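Local coordinates for protein glycoside hydrolase family 81 (Clostridium thermocellum, PDB 6FOP) that probably hydrolyses beta-1,3-glucans such as laminarin as a glucanase of the clostridial cellulosome, at residues 262-267 with 471-476; 283-288 with 553-558. All coordinates share one frame; numbering follows the deposited sequence.

Interaction 1 of 2, residues 262-267 with 471-476; sequences ALYPHQ and DPYEGH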
loop_
_atom_site.group_PDB
_atom_site.type_symbol
_atom_site.label_atom_id
_atom_site.label_comp_id
_atom_site.label_asym_id
_atom_site.label_seq_id
_atom_site.Cartn_x
_atom_site.Cartn_y
_atom_site.Cartn_z
ATOM N N ALA A 262 -17.326 6.428 4.952
ATOM C CA ALA A 262 -16.791 5.724 6.102
ATOM C C ALA A 262 -15.257 5.846 5.997
ATOM O O ALA A 262 -14.671 5.514 4.982
ATOM C CB ALA A 262 -17.224 4.259 6.106
ATOM N N LEU A 263 -14.642 6.213 7.120
ATOM C CA LEU A 263 -13.202 6.469 7.205
ATOM C C LEU A 263 -12.542 5.473 8.116
ATOM O O LEU A 263 -13.051 5.182 9.180
ATOM C CB LEU A 263 -12.944 7.877 7.765
ATOM C CG LEU A 263 -12.978 9.036 6.785
ATOM C CD1 LEU A 263 -14.331 9.201 6.095
ATOM C CD2 LEU A 263 -12.615 10.337 7.503
ATOM N N TYR A 264 -11.399 4.956 7.671
ATOM C CA TYR A 264 -10.575 4.105 8.507
ATOM C C TYR A 264 -9.839 4.927 9.574
ATOM O O TYR A 264 -9.635 6.151 9.399
ATOM C CB TYR A 264 -9.537 3.440 7.652
ATOM C CG TYR A 264 -9.994 2.418 6.637
ATOM C CD1 TYR A 264 -10.582 1.220 7.028
ATOM C CD2 TYR A 264 -9.842 2.645 5.264
ATOM C CE1 TYR A 264 -10.914 0.245 6.095
ATOM C CE2 TYR A 264 -10.133 1.662 4.334
ATOM C CZ TYR A 264 -10.690 0.474 4.740
ATOM O OH TYR A 264 -10.929 -0.479 3.773
ATOM N N PRO A 265 -9.362 4.271 10.643
ATOM C CA PRO A 265 -8.582 5.003 11.651
ATOM C C PRO A 265 -7.405 5.823 11.123
ATOM O O PRO A 265 -7.185 6.941 11.606
ATOM C CB PRO A 265 -8.102 3.883 12.569
ATOM C CG PRO A 265 -9.216 2.889 12.508
ATOM C CD PRO A 265 -9.636 2.897 11.069
ATOM N N HIS A 266 -6.651 5.308 10.152
ATOM C CA HIS A 266 -5.536 6.132 9.657
ATOM C C HIS A 266 -5.990 7.430 8.992
ATOM O O HIS A 266 -5.169 8.340 8.786
ATOM C CB HIS A 266 -4.608 5.341 8.728
ATOM C CG HIS A 266 -5.162 5.148 7.361
ATOM N ND1 HIS A 266 -6.083 4.165 7.086
ATOM C CD2 HIS A 266 -4.953 5.813 6.199
ATOM C CE1 HIS A 266 -6.440 4.251 5.824
ATOM N NE2 HIS A 266 -5.759 5.234 5.259
ATOM N N GLN A 267 -7.273 7.513 8.613
ATOM C CA GLN A 267 -7.854 8.723 8.034
ATOM C C GLN A 267 -8.474 9.620 9.095
ATOM O O GLN A 267 -8.325 10.837 9.030
ATOM C CB GLN A 267 -8.927 8.373 7.009
ATOM C CG GLN A 267 -8.368 7.632 5.795
ATOM C CD GLN A 267 -9.409 6.952 4.947
ATOM O OE1 GLN A 267 -10.388 6.453 5.465
ATOM N NE2 GLN A 267 -9.201 6.919 3.656
ATOM N N ASP A 471 -2.996 1.214 -2.496
ATOM C CA ASP A 471 -4.469 1.368 -2.348
ATOM C C ASP A 471 -4.666 2.726 -1.648
ATOM O O ASP A 471 -4.354 2.877 -0.463
ATOM C CB ASP A 471 -4.999 0.238 -1.495
ATOM C CG ASP A 471 -6.509 0.289 -1.262
ATOM O OD1 ASP A 471 -7.051 1.414 -1.177
ATOM O OD2 ASP A 471 -7.083 -0.816 -1.059
ATOM N N PRO A 472 -5.165 3.723 -2.379
ATOM C CA PRO A 472 -5.272 5.061 -1.782
ATOM C C PRO A 472 -6.156 5.166 -0.547
ATOM O O PRO A 472 -5.979 6.080 0.273
ATOM C CB PRO A 472 -5.810 5.929 -2.922
ATOM C CG PRO A 472 -5.563 5.159 -4.154
ATOM C CD PRO A 472 -5.570 3.721 -3.800
ATOM N N TYR A 473 -7.142 4.280 -0.441
ATOM C CA TYR A 473 -8.114 4.386 0.637
ATOM C C TYR A 473 -7.702 3.586 1.873
ATOM O O TYR A 473 -7.828 4.072 2.998
ATOM C CB TYR A 473 -9.565 4.105 0.185
ATOM C CG TYR A 473 -10.605 4.892 0.945
ATOM C CD1 TYR A 473 -11.189 4.374 2.102
ATOM C CD2 TYR A 473 -11.041 6.113 0.472
ATOM C CE1 TYR A 473 -12.140 5.088 2.786
ATOM C CE2 TYR A 473 -12.008 6.831 1.165
ATOM C CZ TYR A 473 -12.592 6.294 2.303
ATOM O OH TYR A 473 -13.559 7.009 2.998
ATOM N N GLU A 474 -7.212 2.370 1.671
ATOM C CA GLU A 474 -6.632 1.651 2.809
ATOM C C GLU A 474 -5.318 2.291 3.262
ATOM O O GLU A 474 -4.880 2.019 4.375
ATOM C CB GLU A 474 -6.412 0.164 2.518
ATOM C CG GLU A 474 -7.705 -0.620 2.399
ATOM C CD GLU A 474 -7.675 -2.030 2.927
ATOM O OE1 GLU A 474 -6.743 -2.446 3.693
ATOM O OE2 GLU A 474 -8.664 -2.750 2.622
ATOM N N GLY A 475 -4.687 3.076 2.386
ATOM C CA GLY A 475 -3.439 3.754 2.715
ATOM C C GLY A 475 -2.200 2.900 2.728
ATOM O O GLY A 475 -1.198 3.306 3.313
ATOM N N HIS A 476 -2.256 1.721 2.114
ATOM C CA HIS A 476 -1.106 0.854 2.050
ATOM C C HIS A 476 -1.131 0.100 0.737
ATOM O O HIS A 476 -2.137 0.165 -0.002
ATOM C CB HIS A 476 -1.062 -0.129 3.235
ATOM C CG HIS A 476 -2.186 -1.109 3.220
ATOM N ND1 HIS A 476 -2.163 -2.254 2.447
ATOM C CD2 HIS A 476 -3.409 -1.059 3.800
ATOM C CE1 HIS A 476 -3.339 -2.857 2.545
ATOM N NE2 HIS A 476 -4.092 -2.171 3.383
HETATM O O HOH W 1 -6.077 6.888 2.987
#
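Tyr473 reaches across to Ala262 with its hydroxyl, the OH lying 2.7 Å from Ala262 O and donating to it from above the carbonyl plane, 47° out. The amide of Gln267 covers one face of the same ring: NE2 sits 3.4 Å above the plane, over the ring centre, and the amide and ring planes stand perpendicular. Gln267 is held in this pose by its own segment, because OE1 accepts from Tyr264 N at 2.9 Å, which fixes the flip of the amide and turns NE2 toward the tyrosine. Tyr264 meets Tyr473 obliquely, CE2 being 3.7 Å from CD1 at the rim of the Tyr473 ring, with the planes 59° apart. These residues occupy the strand-to-helix junction where strand 260-263, at one border of a three-stranded antiparallel sheet, runs into helix 265-268 with Tyr264 at the N-cap; the partner is a buried turn of the GH81 C-terminal domain. In that turn Asp471 OD1 accepts from Tyr473 N and Glu474 N, an Asx turn and Asx motif, and Gly475 and His476 form a G1 beta bulge opposite Asp471. His266 CG sits between the backbone N and the carbonyl carbon (chi1 77°). From there the ring brings CE1 to 3.1 Å from Glu474 O, while Tyr473 O lies at its edge. A water bonded to His266 NE2 and Gln267 NE2 donates to Pro472 O, bridging the segments. Tyr534 bonds His266 ND1, and His56 and Lys129 engage Tyr264 OH. Within the turn, His476 NE2 donates to Glu474 OE1 at 2.7 Å, nearly in the imidazole plane.

Interaction 2 of 2, residues 283-288 with 553-558; sequences TLRGIM and SMVWGG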
loop_
_atom_site.group_PDB
_atom_site.type_symbol
_atom_site.label_atom_id
_atom_site.label_comp_id
_atom_site.label_asym_id
_atom_site.label_seq_id
_atom_site.Cartn_x
_atom_site.Cartn_y
_atom_site.Cartn_z
ATOM N N THR A 283 -15.087 -2.828 12.327
ATOM C CA THR A 283 -14.522 -3.563 11.209
ATOM C C THR A 283 -13.190 -4.185 11.578
ATOM O O THR A 283 -12.620 -3.940 12.638
ATOM C CB THR A 283 -14.290 -2.640 9.984
ATOM O OG1 THR A 283 -13.066 -1.891 10.143
ATOM C CG2 THR A 283 -15.468 -1.703 9.735
ATOM N N LEU A 284 -12.693 -5.009 10.668
ATOM C CA LEU A 284 -11.401 -5.644 10.856
ATOM C C LEU A 284 -10.283 -4.618 11.027
ATOM O O LEU A 284 -9.294 -4.908 11.734
ATOM C CB LEU A 284 -11.096 -6.523 9.650
ATOM C CG LEU A 284 -9.846 -7.374 9.742
ATOM C CD1 LEU A 284 -9.992 -8.445 10.815
ATOM C CD2 LEU A 284 -9.565 -8.004 8.408
ATOM N N ARG A 285 -10.445 -3.443 10.420
ATOM C CA ARG A 285 -9.465 -2.344 10.484
ATOM C C ARG A 285 -9.659 -1.424 11.684
ATOM O O ARG A 285 -9.032 -0.377 11.781
ATOM C CB ARG A 285 -9.497 -1.528 9.177
ATOM C CG ARG A 285 -9.039 -2.281 7.942
ATOM C CD ARG A 285 -7.515 -2.378 7.816
ATOM N NE ARG A 285 -7.196 -3.065 6.571
ATOM C CZ ARG A 285 -7.268 -4.377 6.365
ATOM N NH1 ARG A 285 -7.409 -5.252 7.382
ATOM N NH2 ARG A 285 -7.182 -4.848 5.132
ATOM N N GLY A 286 -10.502 -1.824 12.631
ATOM C CA GLY A 286 -10.869 -0.946 13.731
ATOM C C GLY A 286 -12.210 -0.283 13.492
ATOM O O GLY A 286 -12.989 -0.670 12.599
ATOM N N ILE A 287 -12.465 0.765 14.255
ATOM C CA ILE A 287 -13.699 1.505 14.115
ATOM C C ILE A 287 -13.579 2.392 12.879
ATOM O O ILE A 287 -12.595 3.135 12.729
ATOM C CB ILE A 287 -13.946 2.401 15.341
ATOM C CG1 ILE A 287 -14.131 1.551 16.595
ATOM C CG2 ILE A 287 -15.107 3.355 15.127
ATOM C CD1 ILE A 287 -15.286 0.595 16.587
ATOM N N MET A 288 -14.567 2.291 11.990
ATOM C CA MET A 288 -14.742 3.243 10.897
ATOM C C MET A 288 -15.722 4.295 11.359
ATOM O O MET A 288 -16.830 3.963 11.778
ATOM C CB MET A 288 -15.219 2.582 9.596
ATOM C CG MET A 288 -14.162 1.698 8.968
ATOM S SD MET A 288 -14.632 0.968 7.392
ATOM C CE MET A 288 -14.065 2.215 6.221
ATOM N N SER A 553 2.004 -9.484 11.230
ATOM C CA SER A 553 2.957 -9.611 10.120
ATOM C C SER A 553 2.312 -9.619 8.742
ATOM O O SER A 553 2.976 -9.250 7.772
ATOM C CB SER A 553 3.836 -10.846 10.323
ATOM O OG SER A 553 3.067 -11.986 10.606
ATOM N N MET A 554 1.051 -10.063 8.655
ATOM C CA MET A 554 0.298 -10.043 7.401
ATOM C C MET A 554 -1.077 -9.444 7.593
ATOM O O MET A 554 -1.801 -9.823 8.506
ATOM C CB MET A 554 0.192 -11.435 6.777
ATOM C CG MET A 554 1.506 -11.983 6.343
ATOM S SD MET A 554 1.535 -13.464 5.339
ATOM C CE MET A 554 0.526 -12.953 4.016
ATOM N N VAL A 555 -1.397 -8.517 6.699
ATOM C CA VAL A 555 -2.696 -7.866 6.653
ATOM C C VAL A 555 -3.403 -8.267 5.368
ATOM O O VAL A 555 -2.847 -8.110 4.272
ATOM C CB VAL A 555 -2.530 -6.318 6.715
ATOM C CG1 VAL A 555 -3.871 -5.589 6.509
ATOM C CG2 VAL A 555 -1.849 -5.931 8.024
ATOM N N TRP A 556 -4.611 -8.815 5.537
ATOM C CA TRP A 556 -5.466 -9.231 4.444
ATOM C C TRP A 556 -6.744 -8.408 4.433
ATOM O O TRP A 556 -7.067 -7.695 5.390
ATOM C CB TRP A 556 -5.859 -10.709 4.585
ATOM C CG TRP A 556 -4.734 -11.696 4.503
ATOM C CD1 TRP A 556 -3.792 -11.983 5.464
ATOM C CD2 TRP A 556 -4.486 -12.582 3.427
ATOM N NE1 TRP A 556 -2.966 -12.969 5.013
ATOM C CE2 TRP A 556 -3.354 -13.352 3.766
ATOM C CE3 TRP A 556 -5.085 -12.767 2.181
ATOM C CZ2 TRP A 556 -2.816 -14.299 2.904
ATOM C CZ3 TRP A 556 -4.548 -13.702 1.315
ATOM C CH2 TRP A 556 -3.426 -14.470 1.684
ATOM N N GLY A 557 -7.500 -8.508 3.345
ATOM C CA GLY A 557 -8.861 -7.974 3.353
ATOM C C GLY A 557 -9.751 -8.544 4.447
ATOM O O GLY A 557 -10.545 -7.810 5.072
ATOM N N GLY A 558 -9.601 -9.843 4.683
ATOM C CA GLY A 558 -10.505 -10.610 5.559
ATOM C C GLY A 558 -9.896 -11.142 6.837
ATOM O O GLY A 558 -10.614 -11.785 7.589
#
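Arg285 lays one face of its guanidinium over Val555 CG1, which sits 3.5 Å from the plane and is offset toward the rim, with CZ the nearest atom of the group. The edge of the guanidinium is used as well: NH1 and NH2 together grip a single acceptor, Trp556 O, at 3.2 Å and 2.9 Å. The grip is end-on, through the two terminal nitrogens, and the oxygen lies almost in the guanidinium plane. Seen from the acceptor the two bonds differ, since NH1 comes nearly in line with the carbonyl (C=O...N angle 164°) whereas NH2 stands above the carbonyl plane. The NH2 bond is also the straighter at its hydrogen, 156°, the NH1 bond being more bent. A bend at chi2 (-79°) turns CD out of an extended course, and the chain beyond it carries the charged end to the strand. NH2 has a second, charged partner in Glu474, so one nitrogen serves both a carboxylate and a backbone carbonyl. Beside this polar grip, Leu284 has CG anti to the backbone N and touches glycine backbone with CD2, 3.5 Å from both Gly557 O and Gly558 C. Thr283 OG1 donates to Gly286 O at 2.7 Å, a bond within the turn that presents Leu284 and Arg285. Gly557 O is in turn bonded by His56, and the ring of Trp556, whose CB points away from the turn, packs edge-to-face on Phe485. The contact docks a type I beta turn, Thr283 to Gly286, the hairpin connection between strands 280-283 and 286-292, against the end of strand 554-556 of a separate four-stranded antiparallel sheet.

Both contacts are buried, and their centres lie 11 Å apart. They share one three-stranded sheet: interaction 1 uses the exit of strand 260-263, interaction 2 the hairpin turn leading into its neighbour 286-292, and each reaches part of the C-terminal family region. A salt bridge joins them directly, Glu474 OE1 of interaction 1 to Arg285 NH2 of interaction 2 at 2.8 Å, and Pro265 CG packs 3.4 Å from Arg285 O. Their chemistry differs. Residues 262-267 with 471-476 bury 341 Å² through aromatic rings, an amide and a bridging water, whereas 283-288 with 553-558 bury 191 Å² and combine one arginine gripping a strand carbonyl with a leucine packed on glycine backbone.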